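Local structure of uncharacterized protein (Staphylococcus aureus subsp. aureus Mu50, 4QXZ) at residues A[82-86]-A[155-159]; A[127-132]-A[149-153]. The protein is of unknown function but folds as a beta-barrel core resembling type VI secretion system proteins, joined to a two-helix pair. One frame throughout, in Å; residues are numbered along the deposited sequence.

Interaction 1 (A[82-86]-A[155-159]); sequences LDIRV and SKPKL
Arg85 and Asp83, two residues apart on one strand, work as a single polar unit against the main chain of residues 155-159, an example of how a buried arginine can close off the end of a helix. The guanidinium meets Ser155 side-on: Arg85 NE and Arg85 NH2 both donate to Ser155 O, each at 3.1 Å, and the oxygen lies close to the guanidinium plane. That carbonyl stands at the C-terminal end of helix 142-155, just before Lys156 turns to positive phi, and a cation there is probably favoured by the helix dipole. Arg85 NH2 also lies 3.0 Å from Lys156 O.

The other edge of the guanidinium is taken by Asp83, end-on: Arg85 NH1 reaches Asp83 OD1 at 3.1 Å, and Arg85 NH2 forms a salt bridge to Asp83 OD2 at 2.9 Å. Both nitrogens approach from above the carboxylate plane. A bend in the arginine chain at chi2 (-69°) folds the head back along the strand toward this partner. On the opposite face of the carboxylate, Lys158 N donates to Asp83 OD2 over 3.2 Å, at a bent N-H...O angle of 144°, while Lys158 CG rests 3.8 Å from the same oxygen. Asp83 OD1 is held further by the hydroxyl of Tyr121, whose ring also receives Lys158 in a cation-pi contact.

Behind this first shell, Ser155 OG bonds to Gly36 O. Strand 82-88 is itself paired between strands 23-32 and 96-107, so the contact fastens the segment leaving helix 142-155 to the wall of the barrel.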
loop_
_atom_site.group_PDB
_atom_site.type_symbol
_atom_site.label_atom_id
_atom_site.label_comp_id
_atom_site.label_asym_id
_atom_site.label_seq_id
_atom_site.Cartn_x
_atom_site.Cartn_y
_atom_site.Cartn_z
ATOM N N LEU A 82 -9.335 7.739 19.290
ATOM C CA LEU A 82 -8.436 6.595 19.494
ATOM C C LEU A 82 -7.005 6.977 19.157
ATOM O O LEU A 82 -6.757 7.576 18.120
ATOM C CB LEU A 82 -8.868 5.410 18.622
ATOM C CG LEU A 82 -10.264 4.847 18.883
ATOM C CD1 LEU A 82 -10.650 3.854 17.803
ATOM C CD2 LEU A 82 -10.324 4.182 20.242
ATOM N N ASP A 83 -6.081 6.650 20.053
ATOM C CA ASP A 83 -4.665 6.916 19.867
ATOM C C ASP A 83 -4.030 5.633 19.312
ATOM O O ASP A 83 -3.856 4.625 20.021
ATOM C CB ASP A 83 -4.024 7.316 21.200
ATOM C CG ASP A 83 -2.646 7.981 21.043
ATOM O OD1 ASP A 83 -2.321 8.546 19.966
ATOM O OD2 ASP A 83 -1.878 7.965 22.036
ATOM N N ILE A 84 -3.692 5.672 18.037
ATOM C CA ILE A 84 -3.276 4.454 17.349
ATOM C C ILE A 84 -1.853 4.527 16.815
ATOM O O ILE A 84 -1.302 5.617 16.593
ATOM C CB ILE A 84 -4.231 4.079 16.201
ATOM C CG1 ILE A 84 -4.137 5.061 15.038
ATOM C CG2 ILE A 84 -5.657 4.003 16.700
ATOM C CD1 ILE A 84 -4.928 4.627 13.805
ATOM N N ARG A 85 -1.275 3.340 16.658
ATOM C CA ARG A 85 0.052 3.158 16.109
ATOM C C ARG A 85 -0.097 2.285 14.877
ATOM O O ARG A 85 -0.733 1.235 14.930
ATOM C CB ARG A 85 0.944 2.444 17.111
ATOM C CG ARG A 85 0.996 3.093 18.468
ATOM C CD ARG A 85 1.724 4.429 18.426
ATOM N NE ARG A 85 1.554 5.151 19.679
ATOM C CZ ARG A 85 0.610 6.052 19.935
ATOM N NH1 ARG A 85 -0.300 6.398 19.027
ATOM N NH2 ARG A 85 0.575 6.613 21.135
ATOM N N VAL A 86 0.480 2.729 13.767
ATOM C CA VAL A 86 0.409 1.988 12.502
ATOM C C VAL A 86 1.835 1.799 11.945
ATOM O O VAL A 86 2.565 2.781 11.737
ATOM C CB VAL A 86 -0.465 2.730 11.470
ATOM C CG1 VAL A 86 -0.697 1.858 10.244
ATOM C CG2 VAL A 86 -1.785 3.175 12.089
ATOM N N SER A 155 5.171 3.126 24.415
ATOM C CA SER A 155 3.848 3.267 23.834
ATOM C C SER A 155 3.433 4.660 23.455
ATOM O O SER A 155 2.645 4.860 22.597
ATOM C CB SER A 155 2.789 2.640 24.716
ATOM O OG SER A 155 2.723 3.258 25.977
ATOM N N LYS A 156 3.996 5.598 24.173
ATOM C CA LYS A 156 3.760 7.036 24.024
ATOM C C LYS A 156 2.357 7.558 24.081
ATOM O O LYS A 156 1.973 8.254 23.194
ATOM C CB LYS A 156 4.388 7.460 22.731
ATOM C CG LYS A 156 5.870 7.181 22.704
ATOM C CD LYS A 156 6.444 7.144 21.301
ATOM C CE LYS A 156 7.785 6.423 21.223
ATOM N NZ LYS A 156 8.109 5.977 19.838
ATOM N N PRO A 157 1.583 7.244 25.112
ATOM C CA PRO A 157 0.207 7.751 25.129
ATOM C C PRO A 157 0.150 9.281 25.013
ATOM O O PRO A 157 1.117 9.972 25.386
ATOM C CB PRO A 157 -0.336 7.281 26.490
ATOM C CG PRO A 157 0.861 6.945 27.316
ATOM C CD PRO A 157 1.955 6.553 26.358
ATOM N N LYS A 158 -0.952 9.794 24.464
ATOM C CA LYS A 158 -1.258 11.228 24.552
ATOM C C LYS A 158 -1.275 11.612 26.008
ATOM O O LYS A 158 -1.799 10.879 26.858
ATOM C CB LYS A 158 -2.608 11.614 23.913
ATOM C CG LYS A 158 -2.558 11.737 22.395
ATOM C CD LYS A 158 -3.275 12.982 21.879
ATOM C CE LYS A 158 -2.908 13.307 20.426
ATOM N NZ LYS A 158 -1.501 13.783 20.273
ATOM N N LEU A 159 -0.689 12.768 26.282
ATOM C CA LEU A 159 -0.541 13.243 27.639
ATOM C C LEU A 159 -1.802 13.967 28.098
ATOM O O LEU A 159 -2.567 14.495 27.275
ATOM C CB LEU A 159 0.712 14.112 27.753
ATOM C CG LEU A 159 2.045 13.387 27.516
ATOM C CD1 LEU A 159 3.260 14.293 27.493
ATOM C CD2 LEU A 159 2.264 12.267 28.514
#

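Interaction 2 (A[127-132]-A[149-153]); sequences YAESLL and FNRMM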
loop_
_atom_site.group_PDB
_atom_site.type_symbol
_atom_site.label_atom_id
_atom_site.label_comp_id
_atom_site.label_asym_id
_atom_site.label_seq_id
_atom_site.Cartn_x
_atom_site.Cartn_y
_atom_site.Cartn_z
ATOM N N TYR A 127 9.003 15.022 25.527
ATOM C CA TYR A 127 8.024 14.014 25.936
ATOM C C TYR A 127 8.399 13.365 27.272
ATOM O O TYR A 127 7.565 13.249 28.174
ATOM C CB TYR A 127 7.818 12.918 24.866
ATOM C CG TYR A 127 6.701 11.954 25.255
ATOM C CD1 TYR A 127 5.372 12.312 25.097
ATOM C CD2 TYR A 127 6.984 10.696 25.792
ATOM C CE1 TYR A 127 4.347 11.463 25.480
ATOM C CE2 TYR A 127 5.961 9.828 26.169
ATOM C CZ TYR A 127 4.648 10.228 26.027
ATOM O OH TYR A 127 3.628 9.402 26.404
ATOM N N ALA A 128 9.655 12.963 27.394
ATOM C CA ALA A 128 10.118 12.253 28.590
ATOM C C ALA A 128 9.892 13.113 29.844
ATOM O O ALA A 128 9.484 12.607 30.870
ATOM C CB ALA A 128 11.597 11.866 28.455
ATOM N N GLU A 129 10.148 14.414 29.721
ATOM C CA GLU A 129 10.066 15.356 30.839
ATOM C C GLU A 129 8.607 15.611 31.240
ATOM O O GLU A 129 8.261 15.630 32.425
ATOM C CB GLU A 129 10.752 16.685 30.462
ATOM C CG GLU A 129 12.265 16.612 30.209
ATOM C CD GLU A 129 12.670 16.229 28.778
ATOM O OE1 GLU A 129 11.928 15.484 28.082
ATOM O OE2 GLU A 129 13.763 16.664 28.342
ATOM N N SER A 130 7.764 15.820 30.236
ATOM C CA SER A 130 6.340 15.989 30.443
ATOM C C SER A 130 5.688 14.733 30.985
ATOM O O SER A 130 4.811 14.810 31.844
ATOM C CB SER A 130 5.680 16.339 29.128
ATOM O OG SER A 130 6.199 17.563 28.676
ATOM N N LEU A 131 6.101 13.584 30.463
ATOM C CA LEU A 131 5.602 12.310 30.944
ATOM C C LEU A 131 5.943 12.090 32.414
ATOM O O LEU A 131 5.096 11.652 33.192
ATOM C CB LEU A 131 6.195 11.181 30.118
ATOM C CG LEU A 131 5.989 9.782 30.675
ATOM C CD1 LEU A 131 4.523 9.425 30.785
ATOM C CD2 LEU A 131 6.706 8.815 29.763
ATOM N N LEU A 132 7.181 12.387 32.793
ATOM C CA LEU A 132 7.559 12.315 34.198
ATOM C C LEU A 132 6.761 13.309 35.051
ATOM O O LEU A 132 6.328 12.990 36.149
ATOM C CB LEU A 132 9.057 12.573 34.375
ATOM C CG LEU A 132 9.590 12.438 35.811
ATOM C CD1 LEU A 132 9.258 11.071 36.385
ATOM C CD2 LEU A 132 11.101 12.721 35.903
ATOM N N PHE A 149 6.766 4.616 33.755
ATOM C CA PHE A 149 7.574 5.450 32.878
ATOM C C PHE A 149 8.134 4.655 31.711
ATOM O O PHE A 149 8.137 5.124 30.584
ATOM C CB PHE A 149 8.728 6.068 33.648
ATOM C CG PHE A 149 9.594 6.990 32.825
ATOM C CD1 PHE A 149 9.181 8.278 32.545
ATOM C CD2 PHE A 149 10.846 6.578 32.370
ATOM C CE1 PHE A 149 9.981 9.136 31.806
ATOM C CE2 PHE A 149 11.652 7.429 31.643
ATOM C CZ PHE A 149 11.214 8.702 31.353
ATOM N N ASN A 150 8.627 3.487 31.985
ATOM C CA ASN A 150 9.178 2.668 30.959
ATOM C C ASN A 150 8.184 2.181 29.946
ATOM O O ASN A 150 8.483 2.149 28.784
ATOM C CB ASN A 150 9.911 1.515 31.578
ATOM C CG ASN A 150 11.088 1.945 32.400
ATOM O OD1 ASN A 150 11.420 3.097 32.477
ATOM N ND2 ASN A 150 11.713 1.006 33.026
ATOM N N ARG A 151 7.015 1.773 30.391
ATOM C CA ARG A 151 5.973 1.359 29.498
ATOM C C ARG A 151 5.456 2.489 28.666
ATOM O O ARG A 151 5.309 2.376 27.492
ATOM C CB ARG A 151 4.847 0.722 30.286
ATOM C CG ARG A 151 3.739 0.153 29.450
ATOM C CD ARG A 151 2.578 -0.386 30.248
ATOM N NE ARG A 151 1.890 0.649 31.008
ATOM C CZ ARG A 151 1.992 0.910 32.306
ATOM N NH1 ARG A 151 2.793 0.248 33.105
ATOM N NH2 ARG A 151 1.267 1.886 32.811
ATOM N N MET A 152 5.218 3.606 29.303
ATOM C CA MET A 152 4.771 4.760 28.620
ATOM C C MET A 152 5.832 5.303 27.688
ATOM O O MET A 152 5.501 5.862 26.684
ATOM C CB MET A 152 4.243 5.787 29.579
ATOM C CG MET A 152 3.069 5.278 30.385
ATOM S SD MET A 152 2.351 6.368 31.559
ATOM C CE MET A 152 1.811 5.158 32.559
ATOM N N MET A 153 7.105 5.189 28.017
ATOM C CA MET A 153 8.071 5.675 27.066
ATOM C C MET A 153 8.044 4.948 25.741
ATOM O O MET A 153 8.359 5.521 24.746
ATOM C CB MET A 153 9.484 5.759 27.615
ATOM C CG MET A 153 9.802 7.041 28.389
ATOM S SD MET A 153 9.745 8.626 27.678
ATOM C CE MET A 153 11.198 8.554 26.802
#
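Leu131 presents its two methyl groups to three side chains of the facing helix, and it has the largest share of surface buried here, followed by Phe149 and Met153. The pair illustrates how neighbouring helices can be joined mainly by apolar contacts, with no hydrogen bond between the two segments. Leu131 CG lies anti to its backbone nitrogen (chi1 168°), which carries the fork across the gap. Leu131 CD1 goes to Met152, 3.8 Å from Met152 SD, while Leu131 CD2 touches both Met153 SD, at 3.7 Å, and Phe149 CD1, at 3.8 Å.

Phe149 reaches the other helix by its rim. The ring edge points at the backbone, with Phe149 CE1 3.6 Å from Ala128 O and that oxygen in the plane of the ring. One face of the Phe149 ring is covered in part by Met153 CG, 3.7 Å above the plane and displaced toward the rim; Met153 comes one turn later on the same helix.

In Met153, bends at chi2 and chi3 bring the thioether against Ala128 and the edge of the Tyr127 ring. Met153 CE sits 3.7 Å from Ala128 CB, and Met153 SD lies 5.2 Å from the centroid of the Tyr127 ring, a Met-aromatic contact. The polar partner of the Tyr127 hydroxyl is Pro157 O, outside the two segments.

The axes of the two segments approach to 10.7 Å and run at 136° in their N-to-C directions, closer to antiparallel than to parallel but well splayed. Joined by a short connection, helices 127-137 and 142-155 form a helical hairpin, the two-helix pair that accompanies the barrel domain of YwpF.

Overall arrangement
Interaction 1 ties the segment after helix 142-155 to strand 82-88, and interaction 2 joins helices 127-137 and 142-155. Their centres lie about 13 Å apart, interaction 1 about 5 Å from the centre of the chain and interaction 2 about 17 Å from it. In sequence, strand residues 82-86 come first, then both halves of interaction 2, and finally 155-159, which returns to the strand. Helix 142-155 serves both contacts. They also touch directly, through Tyr127 and Pro157, and Leu159 packs on Tyr127 and Ser130. The segment following the helix pair thus runs between barrel and hairpin, contacting both.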